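PUA domain-containing protein (Pyrococcus horikoshii, PDB 3D79) is of unknown function but contains a PUA domain, a module generally associated with RNA, and so probably binds RNA. Local coordinates at residues K43-K48 / L60-P65; F75-A80 / V165-R170; A121-K126 / V153-N158. All blocks are in the same frame, centred on the assembly; numbering follows the deposited sequence.

Interaction 1: K43-K48 / L60-P65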
ATOM      1  N   LYS A  43      -9.903  16.388  -5.496  1.00 16.76           N
ATOM      2  CA  LYS A  43     -10.409  16.450  -6.873  1.00 16.73           C
ATOM      3  C   LYS A  43      -9.858  17.609  -7.701  1.00 16.53           C
ATOM      4  O   LYS A  43     -10.141  17.711  -8.893  1.00 16.38           O
ATOM      5  CB  LYS A  43     -11.941  16.460  -6.892  1.00 16.66           C
ATOM      6  CG  LYS A  43     -12.563  17.766  -6.422  1.00 17.78           C
ATOM      7  CD  LYS A  43     -14.074  17.668  -6.393  1.00 19.16           C
ATOM      8  CE  LYS A  43     -14.684  19.034  -6.118  1.00 20.20           C
ATOM      9  NZ  LYS A  43     -16.129  18.933  -5.808  1.00 22.20           N
ATOM     10  N   LYS A  44      -9.081  18.485  -7.065  1.00 16.61           N
ATOM     11  CA  LYS A  44      -8.499  19.630  -7.766  1.00 17.11           C
ATOM     12  C   LYS A  44      -7.007  19.466  -8.067  1.00 17.11           C
ATOM     13  O   LYS A  44      -6.420  20.312  -8.738  1.00 17.24           O
ATOM     14  CB  LYS A  44      -8.754  20.935  -6.982  1.00 16.74           C
ATOM     15  CG  LYS A  44     -10.225  21.137  -6.620  1.00 17.51           C
ATOM     16  CD  LYS A  44     -10.539  22.515  -6.053  1.00 18.40           C
ATOM     17  CE  LYS A  44     -11.961  22.526  -5.502  1.00 20.94           C
ATOM     18  NZ  LYS A  44     -12.421  23.847  -4.976  1.00 22.78           N
ATOM     19  N   ASP A  45      -6.406  18.370  -7.594  1.00 17.26           N
ATOM     20  CA  ASP A  45      -4.966  18.137  -7.768  1.00 17.70           C
ATOM     21  C   ASP A  45      -4.590  17.845  -9.219  1.00 17.79           C
ATOM     22  O   ASP A  45      -5.379  17.268  -9.965  1.00 17.72           O
ATOM     23  CB  ASP A  45      -4.484  16.976  -6.887  1.00 17.60           C
ATOM     24  CG  ASP A  45      -4.432  17.329  -5.404  1.00 18.65           C
ATOM     25  OD1 ASP A  45      -4.223  18.511  -5.054  1.00 19.58           O
ATOM     26  OD2 ASP A  45      -4.587  16.408  -4.579  1.00 19.27           O
ATOM     27  N   GLU A  46      -3.380  18.241  -9.612  1.00 18.12           N
ATOM     28  CA  GLU A  46      -2.856  17.871 -10.919  1.00 18.78           C
ATOM     29  C   GLU A  46      -2.323  16.448 -10.839  1.00 18.61           C
ATOM     30  O   GLU A  46      -1.344  16.185 -10.139  1.00 18.90           O
ATOM     31  CB  GLU A  46      -1.750  18.824 -11.383  1.00 19.16           C
ATOM     32  CG  GLU A  46      -1.352  18.584 -12.841  1.00 22.50           C
ATOM     33  CD  GLU A  46      -0.504  19.696 -13.428  1.00 26.41           C
ATOM     34  OE1 GLU A  46       0.335  20.266 -12.702  1.00 29.39           O
ATOM     35  OE2 GLU A  46      -0.678  19.996 -14.628  1.00 30.18           O
ATOM     36  N   VAL A  47      -2.975  15.540 -11.558  1.00 18.39           N
ATOM     37  CA  VAL A  47      -2.635  14.123 -11.496  1.00 18.19           C
ATOM     38  C   VAL A  47      -2.104  13.659 -12.846  1.00 18.78           C
ATOM     39  O   VAL A  47      -2.670  13.981 -13.892  1.00 18.67           O
ATOM     40  CB  VAL A  47      -3.834  13.265 -11.035  1.00 18.33           C
ATOM     41  CG1 VAL A  47      -3.406  11.833 -10.788  1.00 17.42           C
ATOM     42  CG2 VAL A  47      -4.431  13.842  -9.763  1.00 17.29           C
ATOM     43  N   LYS A  48      -0.999  12.924 -12.805  1.00 19.18           N
ATOM     44  CA  LYS A  48      -0.337  12.447 -14.008  1.00 20.10           C
ATOM     45  C   LYS A  48      -0.057  10.960 -13.872  1.00 20.38           C
ATOM     46  O   LYS A  48      -0.013  10.427 -12.762  1.00 20.05           O
ATOM     47  CB  LYS A  48       0.967  13.219 -14.239  1.00 20.36           C
ATOM     48  CG  LYS A  48       0.776  14.680 -14.635  1.00 21.96           C
ATOM     49  CD  LYS A  48       2.104  15.411 -14.642  1.00 25.05           C
ATOM     50  CE  LYS A  48       1.912  16.921 -14.657  1.00 27.06           C
ATOM     51  NZ  LYS A  48       3.190  17.617 -14.348  1.00 28.30           N
ATOM     52  N   LEU A  60       1.138  10.104 -10.215  1.00 16.33           N
ATOM     53  CA  LEU A  60       1.757  11.240  -9.546  1.00 16.80           C
ATOM     54  C   LEU A  60       0.709  12.286  -9.207  1.00 17.11           C
ATOM     55  O   LEU A  60      -0.146  12.599 -10.035  1.00 17.66           O
ATOM     56  CB  LEU A  60       2.849  11.864 -10.422  1.00 17.46           C
ATOM     57  CG  LEU A  60       4.063  10.976 -10.740  1.00 18.34           C
ATOM     58  CD1 LEU A  60       3.862  10.249 -12.065  1.00 19.68           C
ATOM     59  CD2 LEU A  60       5.352  11.794 -10.755  1.00 20.70           C
ATOM     60  N   VAL A  61       0.775  12.808  -7.987  1.00 17.23           N
ATOM     61  CA  VAL A  61      -0.128  13.866  -7.539  1.00 17.30           C
ATOM     62  C   VAL A  61       0.723  15.098  -7.277  1.00 17.78           C
ATOM     63  O   VAL A  61       1.575  15.089  -6.388  1.00 17.23           O
ATOM     64  CB  VAL A  61      -0.905  13.462  -6.269  1.00 17.37           C
ATOM     65  CG1 VAL A  61      -1.888  14.557  -5.874  1.00 16.87           C
ATOM     66  CG2 VAL A  61      -1.652  12.154  -6.496  1.00 17.47           C
ATOM     67  N   ASN A  62       0.494  16.145  -8.068  1.00 18.41           N
ATOM     68  CA  ASN A  62       1.332  17.350  -8.049  1.00 19.40           C
ATOM     69  C   ASN A  62       2.821  16.992  -8.076  1.00 20.04           C
ATOM     70  O   ASN A  62       3.618  17.468  -7.254  1.00 20.36           O
ATOM     71  CB  ASN A  62       0.957  18.254  -6.867  1.00 19.65           C
ATOM     72  CG  ASN A  62      -0.521  18.603  -6.856  1.00 19.60           C
ATOM     73  OD1 ASN A  62      -1.119  18.863  -7.903  1.00 19.32           O
ATOM     74  ND2 ASN A  62      -1.119  18.602  -5.671  1.00 21.95           N
ATOM     75  N   ASP A  63       3.151  16.118  -9.029  1.00 20.48           N
ATOM     76  CA  ASP A  63       4.509  15.649  -9.339  1.00 21.28           C
ATOM     77  C   ASP A  63       5.173  14.711  -8.321  1.00 21.13           C
ATOM     78  O   ASP A  63       6.331  14.315  -8.502  1.00 21.52           O
ATOM     79  CB  ASP A  63       5.425  16.822  -9.732  1.00 22.00           C
ATOM     80  CG  ASP A  63       4.871  17.615 -10.896  1.00 23.85           C
ATOM     81  OD1 ASP A  63       4.656  17.026 -11.982  1.00 27.62           O
ATOM     82  OD2 ASP A  63       4.640  18.831 -10.720  1.00 27.48           O
ATOM     83  N   LYS A  64       4.458  14.337  -7.266  1.00 20.56           N
ATOM     84  CA  LYS A  64       5.003  13.342  -6.342  1.00 19.91           C
ATOM     85  C   LYS A  64       4.390  11.963  -6.606  1.00 18.84           C
ATOM     86  O   LYS A  64       3.174  11.843  -6.722  1.00 17.85           O
ATOM     87  CB  LYS A  64       4.867  13.770  -4.875  1.00 20.73           C
ATOM     88  CG  LYS A  64       3.480  13.709  -4.291  1.00 23.03           C
ATOM     89  CD  LYS A  64       3.423  14.444  -2.957  1.00 26.63           C
ATOM     90  CE  LYS A  64       1.988  14.694  -2.528  1.00 27.37           C
ATOM     91  NZ  LYS A  64       1.173  15.312  -3.616  1.00 26.71           N
ATOM     92  N   PRO A  65       5.241  10.926  -6.733  1.00 17.94           N
ATOM     93  CA  PRO A  65       4.736   9.567  -6.936  1.00 17.19           C
ATOM     94  C   PRO A  65       3.908   9.131  -5.735  1.00 16.54           C
ATOM     95  O   PRO A  65       4.412   9.111  -4.608  1.00 16.71           O
ATOM     96  CB  PRO A  65       6.011   8.719  -7.065  1.00 17.54           C
ATOM     97  CG  PRO A  65       7.109   9.553  -6.524  1.00 17.74           C
ATOM     98  CD  PRO A  65       6.716  10.980  -6.714  1.00 18.08           C
TER
HETATM   99  O   HOH W   1       1.360  15.461 -11.130  1.00 22.53           O
HETATM  100  O   HOH W   2       1.693  18.376 -11.454  1.00 30.96           O

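Interaction 2: F75-A80 / V165-R170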
ATOM      1  N   PHE A  75      -3.330   1.763  -5.364  1.00 15.12           N
ATOM      2  CA  PHE A  75      -2.972   1.659  -3.953  1.00 14.34           C
ATOM      3  C   PHE A  75      -1.742   2.522  -3.699  1.00 13.68           C
ATOM      4  O   PHE A  75      -0.912   2.679  -4.589  1.00 13.32           O
ATOM      5  CB  PHE A  75      -2.686   0.208  -3.552  1.00 14.36           C
ATOM      6  CG  PHE A  75      -2.792  -0.039  -2.072  1.00 14.31           C
ATOM      7  CD1 PHE A  75      -4.035  -0.030  -1.441  1.00 14.38           C
ATOM      8  CD2 PHE A  75      -1.652  -0.278  -1.304  1.00 15.16           C
ATOM      9  CE1 PHE A  75      -4.146  -0.246  -0.074  1.00 14.59           C
ATOM     10  CE2 PHE A  75      -1.753  -0.499   0.063  1.00 15.52           C
ATOM     11  CZ  PHE A  75      -3.003  -0.485   0.683  1.00 14.74           C
ATOM     12  N   PRO A  76      -1.627   3.116  -2.495  1.00 13.48           N
ATOM     13  CA  PRO A  76      -0.413   3.893  -2.226  1.00 13.26           C
ATOM     14  C   PRO A  76       0.897   3.127  -2.426  1.00 13.21           C
ATOM     15  O   PRO A  76       0.996   1.950  -2.072  1.00 13.46           O
ATOM     16  CB  PRO A  76      -0.565   4.278  -0.745  1.00 13.57           C
ATOM     17  CG  PRO A  76      -2.030   4.293  -0.524  1.00 13.21           C
ATOM     18  CD  PRO A  76      -2.572   3.169  -1.360  1.00 13.50           C
ATOM     19  N   LEU A  77       1.891   3.810  -2.985  1.00 13.43           N
ATOM     20  CA  LEU A  77       3.248   3.276  -3.090  1.00 13.70           C
ATOM     21  C   LEU A  77       3.899   3.169  -1.718  1.00 13.54           C
ATOM     22  O   LEU A  77       3.483   3.843  -0.768  1.00 14.08           O
ATOM     23  CB  LEU A  77       4.113   4.182  -3.970  1.00 13.70           C
ATOM     24  CG  LEU A  77       3.736   4.286  -5.450  1.00 15.19           C
ATOM     25  CD1 LEU A  77       4.470   5.442  -6.085  1.00 16.56           C
ATOM     26  CD2 LEU A  77       4.026   2.979  -6.195  1.00 15.85           C
ATOM     27  N   VAL A  78       4.929   2.332  -1.616  1.00 13.68           N
ATOM     28  CA  VAL A  78       5.689   2.221  -0.365  1.00 13.85           C
ATOM     29  C   VAL A  78       6.307   3.572   0.020  1.00 14.00           C
ATOM     30  O   VAL A  78       6.271   3.947   1.198  1.00 14.55           O
ATOM     31  CB  VAL A  78       6.739   1.070  -0.398  1.00 13.98           C
ATOM     32  CG1 VAL A  78       7.519   1.007   0.915  1.00 15.21           C
ATOM     33  CG2 VAL A  78       6.036  -0.265  -0.625  1.00 13.43           C
ATOM     34  N   ILE A  79       6.843   4.305  -0.957  1.00 14.44           N
ATOM     35  CA  ILE A  79       7.410   5.640  -0.687  1.00 15.33           C
ATOM     36  C   ILE A  79       6.362   6.608  -0.115  1.00 15.11           C
ATOM     37  O   ILE A  79       6.646   7.342   0.847  1.00 15.37           O
ATOM     38  CB  ILE A  79       8.170   6.250  -1.912  1.00 15.42           C
ATOM     39  CG1 ILE A  79       8.942   7.516  -1.500  1.00 17.26           C
ATOM     40  CG2 ILE A  79       7.231   6.546  -3.070  1.00 15.98           C
ATOM     41  CD1 ILE A  79       9.953   7.289  -0.381  1.00 18.63           C
ATOM     42  N   ALA A  80       5.153   6.588  -0.684  1.00 14.76           N
ATOM     43  CA  ALA A  80       4.051   7.427  -0.204  1.00 15.00           C
ATOM     44  C   ALA A  80       3.700   7.105   1.252  1.00 14.92           C
ATOM     45  O   ALA A  80       3.523   8.008   2.081  1.00 14.48           O
ATOM     46  CB  ALA A  80       2.831   7.268  -1.094  1.00 14.95           C
ATOM     47  N   VAL A 165       2.770 -10.207  -1.767  1.00 14.78           N
ATOM     48  CA  VAL A 165       3.421  -8.908  -1.970  1.00 14.79           C
ATOM     49  C   VAL A 165       3.522  -8.583  -3.463  1.00 15.25           C
ATOM     50  O   VAL A 165       3.878  -9.447  -4.272  1.00 15.27           O
ATOM     51  CB  VAL A 165       4.804  -8.842  -1.288  1.00 14.80           C
ATOM     52  CG1 VAL A 165       5.521  -7.533  -1.628  1.00 14.34           C
ATOM     53  CG2 VAL A 165       4.643  -8.987   0.227  1.00 14.67           C
ATOM     54  N   ILE A 166       3.180  -7.346  -3.821  1.00 14.99           N
ATOM     55  CA  ILE A 166       3.266  -6.896  -5.216  1.00 15.32           C
ATOM     56  C   ILE A 166       4.293  -5.778  -5.420  1.00 15.14           C
ATOM     57  O   ILE A 166       4.659  -5.456  -6.552  1.00 15.13           O
ATOM     58  CB  ILE A 166       1.874  -6.471  -5.782  1.00 15.41           C
ATOM     59  CG1 ILE A 166       1.355  -5.198  -5.094  1.00 15.30           C
ATOM     60  CG2 ILE A 166       0.872  -7.627  -5.680  1.00 15.64           C
ATOM     61  CD1 ILE A 166       0.054  -4.647  -5.700  1.00 16.55           C
ATOM     62  N   HIS A 167       4.749  -5.190  -4.316  1.00 14.59           N
ATOM     63  CA  HIS A 167       5.714  -4.103  -4.343  1.00 14.08           C
ATOM     64  C   HIS A 167       6.284  -3.968  -2.938  1.00 14.30           C
ATOM     65  O   HIS A 167       5.534  -3.946  -1.961  1.00 13.74           O
ATOM     66  CB  HIS A 167       5.051  -2.800  -4.841  1.00 14.21           C
ATOM     67  CG  HIS A 167       5.849  -1.557  -4.576  1.00 13.65           C
ATOM     68  ND1 HIS A 167       5.270  -0.385  -4.133  1.00 15.84           N
ATOM     69  CD2 HIS A 167       7.173  -1.302  -4.690  1.00 13.58           C
ATOM     70  CE1 HIS A 167       6.208   0.534  -3.979  1.00 12.96           C
ATOM     71  NE2 HIS A 167       7.371   0.002  -4.304  1.00 16.55           N
ATOM     72  N   HIS A 168       7.606  -3.914  -2.834  1.00 15.05           N
ATOM     73  CA  HIS A 168       8.256  -3.763  -1.536  1.00 15.99           C
ATOM     74  C   HIS A 168       9.389  -2.751  -1.590  1.00 16.64           C
ATOM     75  O   HIS A 168       9.931  -2.471  -2.664  1.00 16.51           O
ATOM     76  CB  HIS A 168       8.748  -5.116  -0.997  1.00 16.07           C
ATOM     77  CG  HIS A 168       9.820  -5.757  -1.829  1.00 16.69           C
ATOM     78  ND1 HIS A 168      11.161  -5.479  -1.664  1.00 17.21           N
ATOM     79  CD2 HIS A 168       9.747  -6.687  -2.811  1.00 16.90           C
ATOM     80  CE1 HIS A 168      11.866  -6.200  -2.520  1.00 18.05           C
ATOM     81  NE2 HIS A 168      11.032  -6.934  -3.232  1.00 17.64           N
ATOM     82  N   ALA A 169       9.731  -2.190  -0.430  1.00 17.94           N
ATOM     83  CA  ALA A 169      10.877  -1.293  -0.335  1.00 18.99           C
ATOM     84  C   ALA A 169      12.118  -2.047  -0.822  1.00 20.37           C
ATOM     85  O   ALA A 169      12.255  -3.250  -0.573  1.00 20.81           O
ATOM     86  CB  ALA A 169      11.060  -0.798   1.098  1.00 19.00           C
ATOM     87  N   ARG A 170      12.996  -1.338  -1.529  1.00 21.39           N
ATOM     88  CA  ARG A 170      14.207  -1.912  -2.154  1.00 22.32           C
ATOM     89  C   ARG A 170      13.992  -2.581  -3.520  1.00 22.18           C
ATOM     90  O   ARG A 170      14.967  -3.001  -4.150  1.00 22.84           O
ATOM     91  CB  ARG A 170      14.937  -2.891  -1.221  1.00 22.76           C
ATOM     92  CG  ARG A 170      15.375  -2.323   0.114  1.00 24.57           C
ATOM     93  CD  ARG A 170      16.199  -3.361   0.844  1.00 27.78           C
ATOM     94  NE  ARG A 170      16.500  -2.976   2.217  1.00 30.84           N
ATOM     95  CZ  ARG A 170      17.132  -3.755   3.089  1.00 32.10           C
ATOM     96  NH1 ARG A 170      17.534  -4.971   2.736  1.00 33.53           N
ATOM     97  NH2 ARG A 170      17.360  -3.319   4.321  1.00 33.31           N
TER

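Interaction 3: A121-K126 / V153-N158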
ATOM      1  N   ALA A 121      -3.305  -6.837  12.591  1.00 15.83           N
ATOM      2  CA  ALA A 121      -3.864  -6.569  11.274  1.00 16.08           C
ATOM      3  C   ALA A 121      -5.198  -5.865  11.451  1.00 16.45           C
ATOM      4  O   ALA A 121      -5.870  -6.041  12.466  1.00 16.46           O
ATOM      5  CB  ALA A 121      -4.041  -7.878  10.482  1.00 16.12           C
ATOM      6  N   ASP A 122      -5.564  -5.049  10.474  1.00 16.86           N
ATOM      7  CA  ASP A 122      -6.873  -4.410  10.462  1.00 17.73           C
ATOM      8  C   ASP A 122      -7.954  -5.474  10.290  1.00 18.21           C
ATOM      9  O   ASP A 122      -7.992  -6.165   9.277  1.00 18.11           O
ATOM     10  CB  ASP A 122      -6.925  -3.383   9.328  1.00 17.59           C
ATOM     11  CG  ASP A 122      -8.308  -2.788   9.128  1.00 18.42           C
ATOM     12  OD1 ASP A 122      -9.139  -2.834  10.064  1.00 18.97           O
ATOM     13  OD2 ASP A 122      -8.548  -2.263   8.025  1.00 18.20           O
ATOM     14  N   GLU A 123      -8.832  -5.607  11.283  1.00 19.39           N
ATOM     15  CA  GLU A 123      -9.898  -6.617  11.217  1.00 20.54           C
ATOM     16  C   GLU A 123     -10.889  -6.360  10.073  1.00 20.64           C
ATOM     17  O   GLU A 123     -11.658  -7.245   9.693  1.00 21.35           O
ATOM     18  CB  GLU A 123     -10.610  -6.747  12.564  1.00 21.00           C
ATOM     19  CG  GLU A 123      -9.690  -7.243  13.682  1.00 23.23           C
ATOM     20  CD  GLU A 123     -10.408  -8.062  14.740  1.00 26.77           C
ATOM     21  OE1 GLU A 123     -11.631  -8.293  14.605  1.00 28.64           O
ATOM     22  OE2 GLU A 123      -9.738  -8.481  15.712  1.00 27.58           O
ATOM     23  N   GLY A 124     -10.838  -5.155   9.506  1.00 20.85           N
ATOM     24  CA  GLY A 124     -11.669  -4.800   8.358  1.00 20.68           C
ATOM     25  C   GLY A 124     -11.225  -5.442   7.054  1.00 20.57           C
ATOM     26  O   GLY A 124     -11.988  -5.478   6.086  1.00 21.11           O
ATOM     27  N   ILE A 125      -9.991  -5.949   7.030  1.00 20.05           N
ATOM     28  CA  ILE A 125      -9.409  -6.596   5.851  1.00 19.18           C
ATOM     29  C   ILE A 125     -10.157  -7.881   5.478  1.00 19.43           C
ATOM     30  O   ILE A 125     -10.406  -8.736   6.334  1.00 19.36           O
ATOM     31  CB  ILE A 125      -7.896  -6.935   6.068  1.00 19.02           C
ATOM     32  CG1 ILE A 125      -7.043  -5.667   6.128  1.00 18.52           C
ATOM     33  CG2 ILE A 125      -7.368  -7.850   4.964  1.00 18.09           C
ATOM     34  CD1 ILE A 125      -5.677  -5.877   6.774  1.00 18.13           C
ATOM     35  N   LYS A 126     -10.514  -7.999   4.201  1.00 19.56           N
ATOM     36  CA  LYS A 126     -11.066  -9.238   3.647  1.00 19.97           C
ATOM     37  C   LYS A 126     -10.093  -9.825   2.639  1.00 20.04           C
ATOM     38  O   LYS A 126      -9.294  -9.096   2.050  1.00 19.48           O
ATOM     39  CB  LYS A 126     -12.392  -8.969   2.939  1.00 20.62           C
ATOM     40  CG  LYS A 126     -13.536  -8.582   3.867  1.00 21.90           C
ATOM     41  CD  LYS A 126     -14.884  -8.696   3.153  1.00 25.70           C
ATOM     42  CE  LYS A 126     -15.113  -7.570   2.155  1.00 27.87           C
ATOM     43  NZ  LYS A 126     -15.403  -6.271   2.828  1.00 28.93           N
ATOM     44  N   VAL A 153      -8.408 -13.506  10.550  1.00 18.34           N
ATOM     45  CA  VAL A 153      -7.678 -14.762  10.379  1.00 18.08           C
ATOM     46  C   VAL A 153      -6.167 -14.533  10.497  1.00 17.72           C
ATOM     47  O   VAL A 153      -5.455 -15.345  11.096  1.00 17.80           O
ATOM     48  CB  VAL A 153      -8.087 -15.488   9.069  1.00 18.20           C
ATOM     49  CG1 VAL A 153      -7.135 -16.635   8.752  1.00 17.79           C
ATOM     50  CG2 VAL A 153      -9.519 -16.007   9.190  1.00 18.76           C
ATOM     51  N   MET A 154      -5.689 -13.405   9.966  1.00 17.20           N
ATOM     52  CA  MET A 154      -4.281 -13.019  10.104  1.00 16.74           C
ATOM     53  C   MET A 154      -3.835 -12.929  11.564  1.00 17.03           C
ATOM     54  O   MET A 154      -2.705 -13.291  11.890  1.00 17.03           O
ATOM     55  CB  MET A 154      -4.004 -11.677   9.416  1.00 16.90           C
ATOM     56  CG  MET A 154      -4.081 -11.696   7.905  1.00 16.55           C
ATOM     57  SD  MET A 154      -3.491 -10.115   7.262  1.00 16.67           S
ATOM     58  CE  MET A 154      -3.979 -10.241   5.539  1.00 15.45           C
ATOM     59  N   LYS A 155      -4.718 -12.433  12.431  1.00 16.82           N
ATOM     60  CA  LYS A 155      -4.418 -12.303  13.856  1.00 17.47           C
ATOM     61  C   LYS A 155      -4.480 -13.631  14.617  1.00 17.55           C
ATOM     62  O   LYS A 155      -3.785 -13.812  15.619  1.00 17.83           O
ATOM     63  CB  LYS A 155      -5.359 -11.279  14.502  1.00 17.35           C
ATOM     64  CG  LYS A 155      -5.105  -9.850  14.031  1.00 17.27           C
ATOM     65  CD  LYS A 155      -6.200  -8.892  14.505  1.00 18.07           C
ATOM     66  CE  LYS A 155      -6.089  -8.614  15.995  1.00 20.02           C
ATOM     67  NZ  LYS A 155      -7.265  -7.839  16.496  1.00 20.65           N
ATOM     68  N   GLU A 156      -5.314 -14.544  14.128  1.00 17.76           N
ATOM     69  CA  GLU A 156      -5.598 -15.826  14.777  1.00 18.31           C
ATOM     70  C   GLU A 156      -4.592 -16.920  14.415  1.00 18.12           C
ATOM     71  O   GLU A 156      -4.221 -17.742  15.263  1.00 18.09           O
ATOM     72  CB  GLU A 156      -7.011 -16.279  14.395  1.00 18.93           C
ATOM     73  CG  GLU A 156      -7.435 -17.662  14.915  1.00 22.04           C
ATOM     74  CD  GLU A 156      -7.781 -17.691  16.406  1.00 26.17           C
ATOM     75  OE1 GLU A 156      -8.030 -16.620  17.008  1.00 27.40           O
ATOM     76  OE2 GLU A 156      -7.806 -18.807  16.976  1.00 28.36           O
ATOM     77  N   LYS A 157      -4.170 -16.933  13.156  1.00 17.56           N
ATOM     78  CA  LYS A 157      -3.332 -18.017  12.639  1.00 17.57           C
ATOM     79  C   LYS A 157      -1.846 -17.748  12.801  1.00 16.76           C
ATOM     80  O   LYS A 157      -1.385 -16.617  12.639  1.00 16.84           O
ATOM     81  CB  LYS A 157      -3.649 -18.298  11.166  1.00 17.84           C
ATOM     82  CG  LYS A 157      -5.070 -18.778  10.920  1.00 19.94           C
ATOM     83  CD  LYS A 157      -5.167 -19.654   9.682  1.00 24.56           C
ATOM     84  CE  LYS A 157      -5.235 -21.129  10.065  1.00 27.41           C
ATOM     85  NZ  LYS A 157      -6.608 -21.541  10.501  1.00 30.31           N
ATOM     86  N   ASN A 158      -1.101 -18.798  13.135  1.00 16.42           N
ATOM     87  CA  ASN A 158       0.356 -18.721  13.148  1.00 15.84           C
ATOM     88  C   ASN A 158       0.979 -19.545  12.012  1.00 15.86           C
ATOM     89  O   ASN A 158       2.189 -19.765  12.001  1.00 15.78           O
ATOM     90  CB  ASN A 158       0.913 -19.160  14.512  1.00 15.40           C
ATOM     91  CG  ASN A 158       0.735 -20.655  14.771  1.00 15.38           C
ATOM     92  OD1 ASN A 158      -0.300 -21.237  14.450  1.00 15.79           O
ATOM     93  ND2 ASN A 158       1.745 -21.273  15.376  1.00 14.98           N
TER
HETATM   94  O   HOH W   3      -6.522  -5.225  15.384  1.00 21.27           O

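Interaction 1: K43-K48 / L60-P65
V47 and K48 pair with V61 and L60 at one end of the antiparallel hairpin 47-51/56-61 in the Pre-PUA-like domain, just before a type I' turn from V61 to K64 sends the chain into strand 64-70. K48 and L60 form a hydrogen-bonded pair, with K48 N to L60 O at 2.9 Å and L60 N answering K48 O. V47 and V61, the non-hydrogen-bonded pair, turn their side chains to the buried face, where V47 meets V21 of helix 18-32 and V61 meets M66 and F67. N62 N bonds to E46 O, and the N62 side chain then works from both ends of its amide. N62 OD1 accepts from E46 N at 2.9 Å. N62 ND2 donates to D45 OD1 over 3.2 Å, from above the carboxylate, whose plane stands nearly perpendicular to that of the amide. D45 OD2 meanwhile takes N42 N and lies 3.5 Å from V61 CG1. An alanine in place of D45 would probably leave N42 N and N62 ND2 without these acceptors and let the N62 amide turn more easily. On the opposite face of the sheet from V47, the extended K48 chain brings K48 NZ 2.8 Å from D63 OD1, a salt bridge on the syn lone pair. A water ties E46 O to D63 N. Within the turn, V61 O is gripped twice by K64: its N and NZ approach from opposite faces of the carbonyl plane, NZ at 2.8 Å.

Interaction 2: F75-A80 / V165-R170
H168 ND1 donates to A169 O at 2.7 Å, a bond made above the carbonyl plane that ties the H168 ring to the carbonyl of the next residue. The contact itself is apolar and buried. V78, in the first turn of helix 78-84, splits its branches between two partners: CG1 lies 4.0 Å from A169 CB, and CG2 sits over one face of the H167 ring, 3.7 Å from its centroid, in a CH-pi contact. A chi1 of 165° sets H167 CG anti to the backbone N, and from there the ring meets the start of that helix, H167 CE1 coming 3.2 Å from V78 N. L77 CD2 also approaches H167 CE1, obliquely, at 4.0 Å. H167 ND1 is buried without any polar partner, and the nearby helix N terminus would probably disfavour a positive charge on this ring. W174 and I173 of helix 172-177 extend the cluster, touching V78 and H167 respectively. Helix 78-84 of the Pre-PUA-like domain is thus joined to the PUA domain where I166 and H167 both face I144 of strand 141-147, a classic beta bulge.

Interaction 3: A121-K126 / V153-N158
Where strand 118-121 ends, A121 CA lies 6.3 Å from K155 CA, on helix 151-156, before the chain folds into a type I turn from D122 to I125. That turn is reinforced by an Asx turn, D122 OD1 accepting G124 N at 2.9 Å, while D122 OD2 takes R95 N. M154 reaches from the helix to the turn. M154 CB rests 3.9 Å from A121 CB, its SD lies close to the same methyl, and the chain, extended beyond CG, carries CE to within 4.2 Å of I125 CG2, the two side chains crossing at about a right angle. M154 and I125 both also touch V97 of strand 96-99 and A147 of strand 141-147. A121 N is buried here without a polar partner. On the outer side, K155 runs past the backbone, CD 3.5 Å from A121 O, and a bend at chi3 (73°) turns CE out of the line of the chain. K155 NZ ends 2.7 Å from E123 OE2 in a salt bridge on the anti lone pair, and a water joins NZ to A121 O. Apolar packing by M154 and the K155-E123 salt bridge together join the short helix 151-156 to the connection between strands 118-121 and 130-135 of the PUA domain.

From the N terminus, interaction 1 comes first and closes a short loop of eleven residues within the Pre-PUA-like domain. The chain continues through strand 64-70 to strand 73-76, its neighbour in the same sheet, and there interaction 2 opens; the two contacts touch where P65 C meets L77 CD1 at 3.7 Å. Interaction 2 closes only after 84 further residues, bringing the PUA domain back against the Pre-PUA-like one. Within that long excursion lies the whole of interaction 3, which closes 26 residues and ties a loop to a helix in the PUA domain alone. Interactions 1 and 3 sit on opposite sides of the chain's centre, their own centres about 33 Å apart.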